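Erythrocyte binding antigen 140 (Plasmodium falciparum, PDB 4GF2) probably binds a receptor on the host erythrocyte surface during invasion, through an extracellular region holding two Duffy binding domains, the part present in this chain. Local coordinates at residues A[48-53]-A[114-119]; A[59-63]-A[142-146]; A[11-17]-A[69-74]. The protein carries 3 engineered substitutions. One frame throughout, in Å; residues are numbered along the deposited sequence.

Contact 1. Residues A[48-53]-A[114-119]; sequences FLNSRL and RVKGYI
Leu49 and Val115 bring the backbones closest, with 6.6 Å between Leu49 CA and Val115 CA, where 48-53 passes beside helix 110-127 and its loop folds round the outer half of the Tyr118 side chain. Tyr118 reaches across into that loop. Its CG lies anti to the backbone N (chi1 -174°), which sends the ring away from its own helix with the hydroxyl leading. There Tyr118 OH donates to Ser51 O at 3.0 Å, in the carbonyl plane and on a lone pair, and the acceptor also lies in the plane of the ring. Phe48 O sits at the ring edge too, 3.4 Å from Tyr118 CE2, while Leu53 approaches the same CE2 obliquely with its CD1 methyl. Because the acceptor is a main-chain oxygen, the bond holds the loop itself to the helix. Ser51 braces the turn from within: its OG accepts from Leu53 N at 3.1 Å, forming an ST turn. At Phe48 and Leu49, Val115 splits its two methyls, CG1 against Phe48 CB (3.8 Å) and CG2 against Leu49 CG (3.8 Å). The Phe48 ring receives Ile119 CD1 almost exactly over its centre, 4.1 Å from the centroid and 3° off the normal, a CH-pi contact. Beyond it, Phe48 continues onto helix 56-78, meeting Phe63 edge-to-face. A bound glycerol, probably from the crystallisation liquor, lies beside Val115. What results is a helix-to-loop junction of the helical Duffy binding domain, with an aromatic hydroxyl fastening an irregular connection by its main chain.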
loop_
_atom_site.group_PDB
_atom_site.type_symbol
_atom_site.label_atom_id
_atom_site.label_comp_id
_atom_site.label_asym_id
_atom_site.label_seq_id
_atom_site.Cartn_x
_atom_site.Cartn_y
_atom_site.Cartn_z
ATOM N N PHE A 48 -20.645 -27.594 34.428
ATOM C CA PHE A 48 -20.030 -27.592 35.750
ATOM C C PHE A 48 -20.685 -26.553 36.663
ATOM O O PHE A 48 -20.808 -26.765 37.868
ATOM C CB PHE A 48 -18.531 -27.308 35.646
ATOM C CG PHE A 48 -17.725 -28.472 35.155
ATOM C CD1 PHE A 48 -17.612 -29.623 35.919
ATOM C CD2 PHE A 48 -17.067 -28.413 33.937
ATOM C CE1 PHE A 48 -16.866 -30.698 35.475
ATOM C CE2 PHE A 48 -16.320 -29.485 33.488
ATOM C CZ PHE A 48 -16.217 -30.630 34.259
ATOM N N LEU A 49 -21.105 -25.434 36.082
ATOM C CA LEU A 49 -21.684 -24.338 36.855
ATOM C C LEU A 49 -23.157 -24.557 37.179
ATOM O O LEU A 49 -23.719 -23.863 38.023
ATOM C CB LEU A 49 -21.519 -23.019 36.101
ATOM C CG LEU A 49 -20.074 -22.566 35.902
ATOM C CD1 LEU A 49 -19.999 -21.452 34.870
ATOM C CD2 LEU A 49 -19.474 -22.111 37.224
ATOM N N ASN A 50 -23.785 -25.517 36.510
ATOM C CA ASN A 50 -25.194 -25.804 36.750
ATOM C C ASN A 50 -25.399 -26.918 37.769
ATOM O O ASN A 50 -26.527 -27.340 38.017
ATOM C CB ASN A 50 -25.886 -26.175 35.440
ATOM C CG ASN A 50 -25.858 -25.048 34.431
ATOM O OD1 ASN A 50 -25.908 -23.873 34.792
ATOM N ND2 ASN A 50 -25.771 -25.402 33.155
ATOM N N SER A 51 -24.307 -27.393 38.357
ATOM C CA SER A 51 -24.383 -28.465 39.339
ATOM C C SER A 51 -23.731 -28.050 40.651
ATOM O O SER A 51 -22.758 -27.295 40.664
ATOM C CB SER A 51 -23.709 -29.729 38.800
ATOM O OG SER A 51 -23.696 -30.758 39.775
ATOM N N ARG A 52 -24.276 -28.542 41.757
ATOM C CA ARG A 52 -23.693 -28.289 43.067
ATOM C C ARG A 52 -22.437 -29.133 43.271
ATOM O O ARG A 52 -21.676 -28.908 44.213
ATOM C CB ARG A 52 -24.710 -28.593 44.165
ATOM C CG ARG A 52 -25.970 -27.749 44.088
ATOM C CD ARG A 52 -27.007 -28.199 45.107
ATOM N NE ARG A 52 -28.233 -27.407 45.028
ATOM C CZ ARG A 52 -29.197 -27.596 44.131
ATOM N NH1 ARG A 52 -29.091 -28.554 43.216
ATOM N NH2 ARG A 52 -30.272 -26.822 44.142
ATOM N N LEU A 53 -22.220 -30.102 42.383
ATOM C CA LEU A 53 -21.064 -30.986 42.476
ATOM C C LEU A 53 -20.960 -31.544 43.891
ATOM O O LEU A 53 -19.893 -31.532 44.508
ATOM C CB LEU A 53 -19.791 -30.233 42.089
ATOM C CG LEU A 53 -19.815 -29.599 40.696
ATOM C CD1 LEU A 53 -18.535 -28.828 40.427
ATOM C CD2 LEU A 53 -20.028 -30.660 39.626
ATOM N N ARG A 114 -13.938 -18.986 35.965
ATOM C CA ARG A 114 -15.108 -19.198 36.802
ATOM C C ARG A 114 -15.240 -20.689 37.144
ATOM O O ARG A 114 -15.425 -21.057 38.302
ATOM C CB ARG A 114 -16.351 -18.692 36.071
ATOM C CG ARG A 114 -17.510 -18.298 36.964
ATOM C CD ARG A 114 -18.542 -17.492 36.179
ATOM N NE ARG A 114 -18.222 -16.062 36.136
ATOM C CZ ARG A 114 -18.384 -15.272 35.074
ATOM N NH1 ARG A 114 -18.858 -15.746 33.928
ATOM N NH2 ARG A 114 -18.061 -13.990 35.156
ATOM N N VAL A 115 -15.128 -21.544 36.131
ATOM C CA VAL A 115 -15.238 -22.989 36.328
ATOM C C VAL A 115 -14.003 -23.555 37.023
ATOM O O VAL A 115 -14.114 -24.388 37.923
ATOM C CB VAL A 115 -15.426 -23.729 34.990
ATOM C CG1 VAL A 115 -15.418 -25.234 35.210
ATOM C CG2 VAL A 115 -16.717 -23.297 34.325
ATOM N N LYS A 116 -12.829 -23.110 36.590
ATOM C CA LYS A 116 -11.575 -23.531 37.202
ATOM C C LYS A 116 -11.587 -23.277 38.714
ATOM O O LYS A 116 -11.320 -24.180 39.508
ATOM C CB LYS A 116 -10.404 -22.790 36.554
ATOM C CG LYS A 116 -9.073 -22.991 37.258
ATOM C CD LYS A 116 -8.172 -21.776 37.096
ATOM C CE LYS A 116 -7.018 -21.803 38.088
ATOM N NZ LYS A 116 -6.143 -20.606 37.961
ATOM N N GLY A 117 -11.891 -22.043 39.106
ATOM C CA GLY A 117 -11.944 -21.679 40.512
ATOM C C GLY A 117 -12.973 -22.483 41.286
ATOM O O GLY A 117 -12.752 -22.855 42.440
ATOM N N TYR A 118 -14.106 -22.746 40.649
ATOM C CA TYR A 118 -15.168 -23.530 41.265
ATOM C C TYR A 118 -14.727 -24.978 41.467
ATOM O O TYR A 118 -14.925 -25.553 42.538
ATOM C CB TYR A 118 -16.421 -23.479 40.390
ATOM C CG TYR A 118 -17.636 -24.130 41.005
ATOM C CD1 TYR A 118 -18.037 -23.820 42.300
ATOM C CD2 TYR A 118 -18.397 -25.041 40.285
ATOM C CE1 TYR A 118 -19.155 -24.411 42.863
ATOM C CE2 TYR A 118 -19.514 -25.636 40.839
ATOM C CZ TYR A 118 -19.889 -25.318 42.127
ATOM O OH TYR A 118 -21.003 -25.908 42.676
ATOM N N ILE A 119 -14.131 -25.566 40.433
ATOM C CA ILE A 119 -13.653 -26.941 40.516
ATOM C C ILE A 119 -12.620 -27.074 41.631
ATOM O O ILE A 119 -12.631 -28.052 42.377
ATOM C CB ILE A 119 -13.064 -27.419 39.171
ATOM C CG1 ILE A 119 -14.195 -27.682 38.173
ATOM C CG2 ILE A 119 -12.245 -28.682 39.361
ATOM C CD1 ILE A 119 -13.727 -28.002 36.758
#

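Contact 2. Residues A[59-63]-A[142-146]; sequences FKEIF and WWEKN
Trp142 meets three residues of helix 59-63, which passes helix 142-146 at -64° with the axes of these short segments 12.8 Å apart at closest. The tryptophan carries different neighbours on its two faces. Phe59 turns an edge to one of them, a T-shaped pair, its CE2 3.4 Å from Trp142 CZ2. Phe63 lies near parallel to the indole but slid aside, so that CD2 comes to 3.4 Å from Trp142 CH2 with hardly any overlap of the rings. Next along the helix, Trp143 touches the far end of Phe63, its CZ3 edge 3.5 Å from Phe63 CZ. These four rings form an aromatic cluster in the helical Duffy binding domain, and Phe97 and Phe101 of helix 83-101 extend it. Asn146, one turn after Trp142, borders the cluster with a polar group. Its ND2 donates to Trp142 O at 2.8 Å and also lies over the indole face away from Phe59. That bond fixes the amide's rotation and presents OD1 to Lys60, whose chain turns at chi2 (60°) and again at chi4 (-67°), bringing Lys60 NZ onto a lone pair of Asn146 OD1 at 2.8 Å; a weak hydrogen bond also runs from NZ to Asn149 OD1.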
loop_
_atom_site.group_PDB
_atom_site.type_symbol
_atom_site.label_atom_id
_atom_site.label_comp_id
_atom_site.label_asym_id
_atom_site.label_seq_id
_atom_site.Cartn_x
_atom_site.Cartn_y
_atom_site.Cartn_z
ATOM N N PHE A 59 -19.287 -35.027 40.315
ATOM C CA PHE A 59 -18.255 -34.336 39.551
ATOM C C PHE A 59 -17.840 -35.160 38.337
ATOM O O PHE A 59 -17.634 -34.621 37.253
ATOM C CB PHE A 59 -17.029 -34.043 40.417
ATOM C CG PHE A 59 -15.861 -33.512 39.638
ATOM C CD1 PHE A 59 -15.801 -32.176 39.282
ATOM C CD2 PHE A 59 -14.833 -34.354 39.245
ATOM C CE1 PHE A 59 -14.732 -31.684 38.552
ATOM C CE2 PHE A 59 -13.760 -33.869 38.517
ATOM C CZ PHE A 59 -13.711 -32.529 38.170
ATOM N N LYS A 60 -17.713 -36.467 38.533
ATOM C CA LYS A 60 -17.364 -37.378 37.453
ATOM C C LYS A 60 -18.457 -37.366 36.395
ATOM O O LYS A 60 -18.179 -37.263 35.200
ATOM C CB LYS A 60 -17.181 -38.793 38.004
ATOM C CG LYS A 60 -17.013 -39.872 36.948
ATOM C CD LYS A 60 -15.792 -39.624 36.079
ATOM C CE LYS A 60 -15.561 -40.767 35.099
ATOM N NZ LYS A 60 -15.184 -42.041 35.779
ATOM N N GLU A 61 -19.702 -37.461 36.848
ATOM C CA GLU A 61 -20.848 -37.503 35.950
ATOM C C GLU A 61 -20.925 -36.247 35.091
ATOM O O GLU A 61 -21.227 -36.319 33.898
ATOM C CB GLU A 61 -22.142 -37.649 36.748
ATOM C CG GLU A 61 -23.394 -37.629 35.890
ATOM C CD GLU A 61 -24.648 -37.389 36.698
ATOM O OE1 GLU A 61 -24.623 -37.638 37.922
ATOM O OE2 GLU A 61 -25.655 -36.943 36.112
ATOM N N ILE A 62 -20.657 -35.097 35.701
ATOM C CA ILE A 62 -20.712 -33.827 34.989
ATOM C C ILE A 62 -19.548 -33.702 34.014
ATOM O O ILE A 62 -19.672 -33.083 32.956
ATOM C CB ILE A 62 -20.688 -32.631 35.962
ATOM C CG1 ILE A 62 -21.912 -32.670 36.882
ATOM C CG2 ILE A 62 -20.642 -31.315 35.196
ATOM C CD1 ILE A 62 -23.247 -32.638 36.150
ATOM N N PHE A 63 -18.413 -34.290 34.371
ATOM C CA PHE A 63 -17.253 -34.266 33.497
ATOM C C PHE A 63 -17.556 -35.108 32.267
ATOM O O PHE A 63 -17.222 -34.732 31.142
ATOM C CB PHE A 63 -16.027 -34.808 34.226
ATOM C CG PHE A 63 -14.754 -34.080 33.905
ATOM C CD1 PHE A 63 -14.487 -33.646 32.618
ATOM C CD2 PHE A 63 -13.824 -33.828 34.897
ATOM C CE1 PHE A 63 -13.313 -32.976 32.330
ATOM C CE2 PHE A 63 -12.652 -33.161 34.616
ATOM C CZ PHE A 63 -12.396 -32.734 33.333
ATOM N N TRP A 142 -6.266 -37.853 39.860
ATOM C CA TRP A 142 -7.658 -38.092 39.511
ATOM C C TRP A 142 -7.797 -38.260 38.002
ATOM O O TRP A 142 -8.457 -39.183 37.524
ATOM C CB TRP A 142 -8.539 -36.942 40.001
ATOM C CG TRP A 142 -9.994 -37.169 39.744
ATOM C CD1 TRP A 142 -10.906 -37.693 40.610
ATOM C CD2 TRP A 142 -10.707 -36.883 38.533
ATOM N NE1 TRP A 142 -12.144 -37.749 40.018
ATOM C CE2 TRP A 142 -12.050 -37.260 38.742
ATOM C CE3 TRP A 142 -10.343 -36.351 37.294
ATOM C CZ2 TRP A 142 -13.025 -37.120 37.757
ATOM C CZ3 TRP A 142 -11.311 -36.213 36.319
ATOM C CH2 TRP A 142 -12.637 -36.596 36.555
ATOM N N TRP A 143 -7.167 -37.370 37.246
ATOM C CA TRP A 143 -7.203 -37.476 35.800
ATOM C C TRP A 143 -6.636 -38.824 35.366
ATOM O O TRP A 143 -7.201 -39.496 34.503
ATOM C CB TRP A 143 -6.427 -36.334 35.141
ATOM C CG TRP A 143 -6.578 -36.335 33.660
ATOM C CD1 TRP A 143 -5.696 -36.827 32.745
ATOM C CD2 TRP A 143 -7.695 -35.841 32.917
ATOM N NE1 TRP A 143 -6.192 -36.662 31.474
ATOM C CE2 TRP A 143 -7.420 -36.059 31.554
ATOM C CE3 TRP A 143 -8.902 -35.231 33.271
ATOM C CZ2 TRP A 143 -8.304 -35.691 30.547
ATOM C CZ3 TRP A 143 -9.779 -34.863 32.268
ATOM C CH2 TRP A 143 -9.476 -35.095 30.922
ATOM N N GLU A 144 -5.525 -39.221 35.978
ATOM C CA GLU A 144 -4.880 -40.484 35.642
ATOM C C GLU A 144 -5.883 -41.631 35.669
ATOM O O GLU A 144 -5.921 -42.461 34.760
ATOM C CB GLU A 144 -3.738 -40.779 36.618
ATOM C CG GLU A 144 -2.352 -40.732 35.997
ATOM C CD GLU A 144 -2.141 -41.803 34.943
ATOM O OE1 GLU A 144 -2.161 -43.002 35.294
ATOM O OE2 GLU A 144 -1.954 -41.444 33.761
ATOM N N LYS A 145 -6.704 -41.666 36.712
ATOM C CA LYS A 145 -7.609 -42.787 36.930
ATOM C C LYS A 145 -8.885 -42.708 36.093
ATOM O O LYS A 145 -9.532 -43.725 35.843
ATOM C CB LYS A 145 -7.955 -42.891 38.416
ATOM C CG LYS A 145 -6.792 -43.409 39.255
ATOM C CD LYS A 145 -6.735 -42.773 40.632
ATOM C CE LYS A 145 -5.489 -43.225 41.384
ATOM N NZ LYS A 145 -5.346 -42.575 42.716
ATOM N N ASN A 146 -9.237 -41.510 35.642
ATOM C CA ASN A 146 -10.508 -41.307 34.961
ATOM C C ASN A 146 -10.389 -41.009 33.470
ATOM O O ASN A 146 -11.384 -41.049 32.751
ATOM C CB ASN A 146 -11.288 -40.185 35.648
ATOM C CG ASN A 146 -11.790 -40.586 37.016
ATOM O OD1 ASN A 146 -12.841 -41.209 37.141
ATOM N ND2 ASN A 146 -11.037 -40.238 38.053
#

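Contact 3. Residues A[11-17]-A[69-74]; sequences LFACGIK and TEAKLL
Leu73, Lys17 and Leu11 bury the most surface here, and Leu73 touches both of the others. It points from helix 69-74 into the bend where helix 4-14 ends and the chain turns off through Gly15. The methyls divide the work: CD2 packs on Leu11 CD2 at 3.6 Å, and CD1 touches both Cys14 CB, at 3.8 Å, and Gly15 O. Leu11 and Leu73 lie alongside each other, pointing opposite ways; Leu11 CD2 also rests on Lys72 CB, while Thr69 CG2 touches Leu11 CA. Lys17 approaches from beyond the bend. Its chain runs straight as far as CE and lies square across Leu73, CE 3.5 Å from Leu73 CB; a bend at chi4 (-63°) then turns the ammonium towards Glu70. Lys17 NZ makes a salt bridge of 2.9 Å to Glu70 OE1, meeting it on the syn side, 27° out of the carboxylate plane. A water joins the same pair a second way, accepting from Lys17 NZ and donating to Glu70 OE2, each at 2.7 Å. Another water links Lys17 N to Leu73 O, so the backbones are bridged as well. Glu70 is a buried carboxylate with further bonds, OE1 to Cys44 N and OE2 to Ser93, and this network probably favours its charged form. Cys14 is disulfide-bonded to Cys44, tying helix 4-14 covalently to the chain ahead of helix 46-49. The contact thus joins helix 4-14 and the turn after it to the long helix 56-78, in the disulfide-braced helical fold of the DBL family.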
loop_
_atom_site.group_PDB
_atom_site.type_symbol
_atom_site.label_atom_id
_atom_site.label_comp_id
_atom_site.label_asym_id
_atom_site.label_seq_id
_atom_site.Cartn_x
_atom_site.Cartn_y
_atom_site.Cartn_z
ATOM N N LEU A 11 -26.545 -29.517 25.840
ATOM C CA LEU A 11 -26.113 -28.943 24.573
ATOM C C LEU A 11 -26.186 -27.421 24.588
ATOM O O LEU A 11 -25.218 -26.745 24.245
ATOM C CB LEU A 11 -26.961 -29.492 23.423
ATOM C CG LEU A 11 -26.518 -30.846 22.868
ATOM C CD1 LEU A 11 -27.631 -31.494 22.058
ATOM C CD2 LEU A 11 -25.271 -30.677 22.015
ATOM N N PHE A 12 -27.333 -26.885 24.986
ATOM C CA PHE A 12 -27.541 -25.441 24.948
ATOM C C PHE A 12 -26.818 -24.717 26.078
ATOM O O PHE A 12 -26.537 -23.527 25.972
ATOM C CB PHE A 12 -29.035 -25.108 24.964
ATOM C CG PHE A 12 -29.722 -25.389 23.660
ATOM C CD1 PHE A 12 -29.471 -24.600 22.551
ATOM C CD2 PHE A 12 -30.611 -26.443 23.540
ATOM C CE1 PHE A 12 -30.094 -24.855 21.346
ATOM C CE2 PHE A 12 -31.241 -26.701 22.337
ATOM C CZ PHE A 12 -30.981 -25.906 21.238
ATOM N N ALA A 13 -26.515 -25.432 27.155
ATOM C CA ALA A 13 -25.761 -24.842 28.253
ATOM C C ALA A 13 -24.432 -24.298 27.728
ATOM O O ALA A 13 -23.992 -23.219 28.118
ATOM C CB ALA A 13 -25.526 -25.867 29.350
ATOM N N CYS A 14 -23.802 -25.049 26.830
ATOM C CA CYS A 14 -22.551 -24.616 26.219
ATOM C C CYS A 14 -22.828 -23.801 24.962
ATOM O O CYS A 14 -22.124 -22.836 24.669
ATOM C CB CYS A 14 -21.673 -25.822 25.883
ATOM S SG CYS A 14 -21.090 -26.737 27.330
ATOM N N GLY A 15 -23.857 -24.196 24.220
ATOM C CA GLY A 15 -24.285 -23.446 23.056
ATOM C C GLY A 15 -23.575 -23.832 21.773
ATOM O O GLY A 15 -22.515 -24.454 21.794
ATOM N N ILE A 16 -24.175 -23.458 20.648
ATOM C CA ILE A 16 -23.590 -23.701 19.337
ATOM C C ILE A 16 -22.214 -23.052 19.250
ATOM O O ILE A 16 -21.981 -21.995 19.830
ATOM C CB ILE A 16 -24.475 -23.135 18.209
ATOM C CG1 ILE A 16 -25.913 -23.635 18.351
ATOM C CG2 ILE A 16 -23.914 -23.519 16.846
ATOM C CD1 ILE A 16 -26.908 -22.540 18.703
ATOM N N LYS A 17 -21.306 -23.689 18.519
ATOM C CA LYS A 17 -19.951 -23.176 18.370
ATOM C C LYS A 17 -19.797 -22.379 17.083
ATOM O O LYS A 17 -20.479 -22.639 16.090
ATOM C CB LYS A 17 -18.948 -24.329 18.388
ATOM C CG LYS A 17 -18.908 -25.076 19.712
ATOM C CD LYS A 17 -17.939 -26.242 19.678
ATOM C CE LYS A 17 -17.871 -26.948 21.022
ATOM N NZ LYS A 17 -17.351 -26.076 22.113
ATOM N N THR A 69 -20.598 -33.797 25.346
ATOM C CA THR A 69 -21.310 -32.686 24.729
ATOM C C THR A 69 -20.366 -31.930 23.803
ATOM O O THR A 69 -20.737 -31.566 22.684
ATOM C CB THR A 69 -21.899 -31.719 25.775
ATOM O OG1 THR A 69 -22.828 -32.419 26.611
ATOM C CG2 THR A 69 -22.625 -30.573 25.093
ATOM N N GLU A 70 -19.143 -31.709 24.269
ATOM C CA GLU A 70 -18.124 -31.050 23.461
ATOM C C GLU A 70 -17.986 -31.749 22.109
ATOM O O GLU A 70 -17.874 -31.096 21.074
ATOM C CB GLU A 70 -16.784 -31.040 24.202
ATOM C CG GLU A 70 -15.604 -30.551 23.368
ATOM C CD GLU A 70 -15.654 -29.063 23.073
ATOM O OE1 GLU A 70 -16.519 -28.359 23.647
ATOM O OE2 GLU A 70 -14.821 -28.599 22.264
ATOM N N ALA A 71 -18.011 -33.079 22.124
ATOM C CA ALA A 71 -17.923 -33.868 20.894
ATOM C C ALA A 71 -19.083 -33.589 19.926
ATOM O O ALA A 71 -18.856 -33.296 18.751
ATOM C CB ALA A 71 -17.861 -35.344 21.226
ATOM N N LYS A 72 -20.319 -33.683 20.413
ATOM C CA LYS A 72 -21.489 -33.380 19.588
ATOM C C LYS A 72 -21.351 -32.015 18.933
ATOM O O LYS A 72 -21.545 -31.863 17.724
ATOM C CB LYS A 72 -22.773 -33.370 20.422
ATOM C CG LYS A 72 -23.259 -34.721 20.891
ATOM C CD LYS A 72 -24.653 -34.603 21.486
ATOM C CE LYS A 72 -25.098 -35.890 22.158
ATOM N NZ LYS A 72 -26.486 -35.763 22.692
ATOM N N LEU A 73 -21.033 -31.014 19.747
ATOM C CA LEU A 73 -20.981 -29.644 19.270
ATOM C C LEU A 73 -19.857 -29.475 18.252
ATOM O O LEU A 73 -19.998 -28.738 17.281
ATOM C CB LEU A 73 -20.829 -28.678 20.447
ATOM C CG LEU A 73 -22.055 -28.615 21.365
ATOM C CD1 LEU A 73 -21.783 -27.774 22.602
ATOM C CD2 LEU A 73 -23.259 -28.065 20.620
ATOM N N LEU A 74 -18.753 -30.181 18.465
ATOM C CA LEU A 74 -17.656 -30.174 17.506
ATOM C C LEU A 74 -18.088 -30.835 16.207
ATOM O O LEU A 74 -17.698 -30.408 15.119
ATOM C CB LEU A 74 -16.435 -30.902 18.069
ATOM C CG LEU A 74 -15.613 -30.156 19.120
ATOM C CD1 LEU A 74 -14.487 -31.042 19.620
ATOM C CD2 LEU A 74 -15.065 -28.844 18.562
HETATM O O HOH W 1 -14.771 -26.081 21.190
HETATM O O HOH W 2 -21.879 -26.422 17.339
#

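From the N terminus, contact 3 opens first: the chain leaves 11-17, passes through the 23-27/33-37 hairpin and closes on 69-74. Contact 1 starts inside that span at 48-53 and closes later, on 114-119; contact 2 starts at 59-63, inside both spans, and closes last, on 142-146. No loop nests in another, and each pair crosses. Contacts 1 and 2 touch directly, Phe48 CD1 lying 3.5 Å from Ile62 CG2, while Asn50 meets Ala13 between contacts 1 and 3. Helix 56-78 is tied to helix 4-14 by contact 3 and to helix 132-155 by contact 2, with about 7 Å between their nearest atoms, while contact 1 joins helix 46-49 and its loop to helix 110-127.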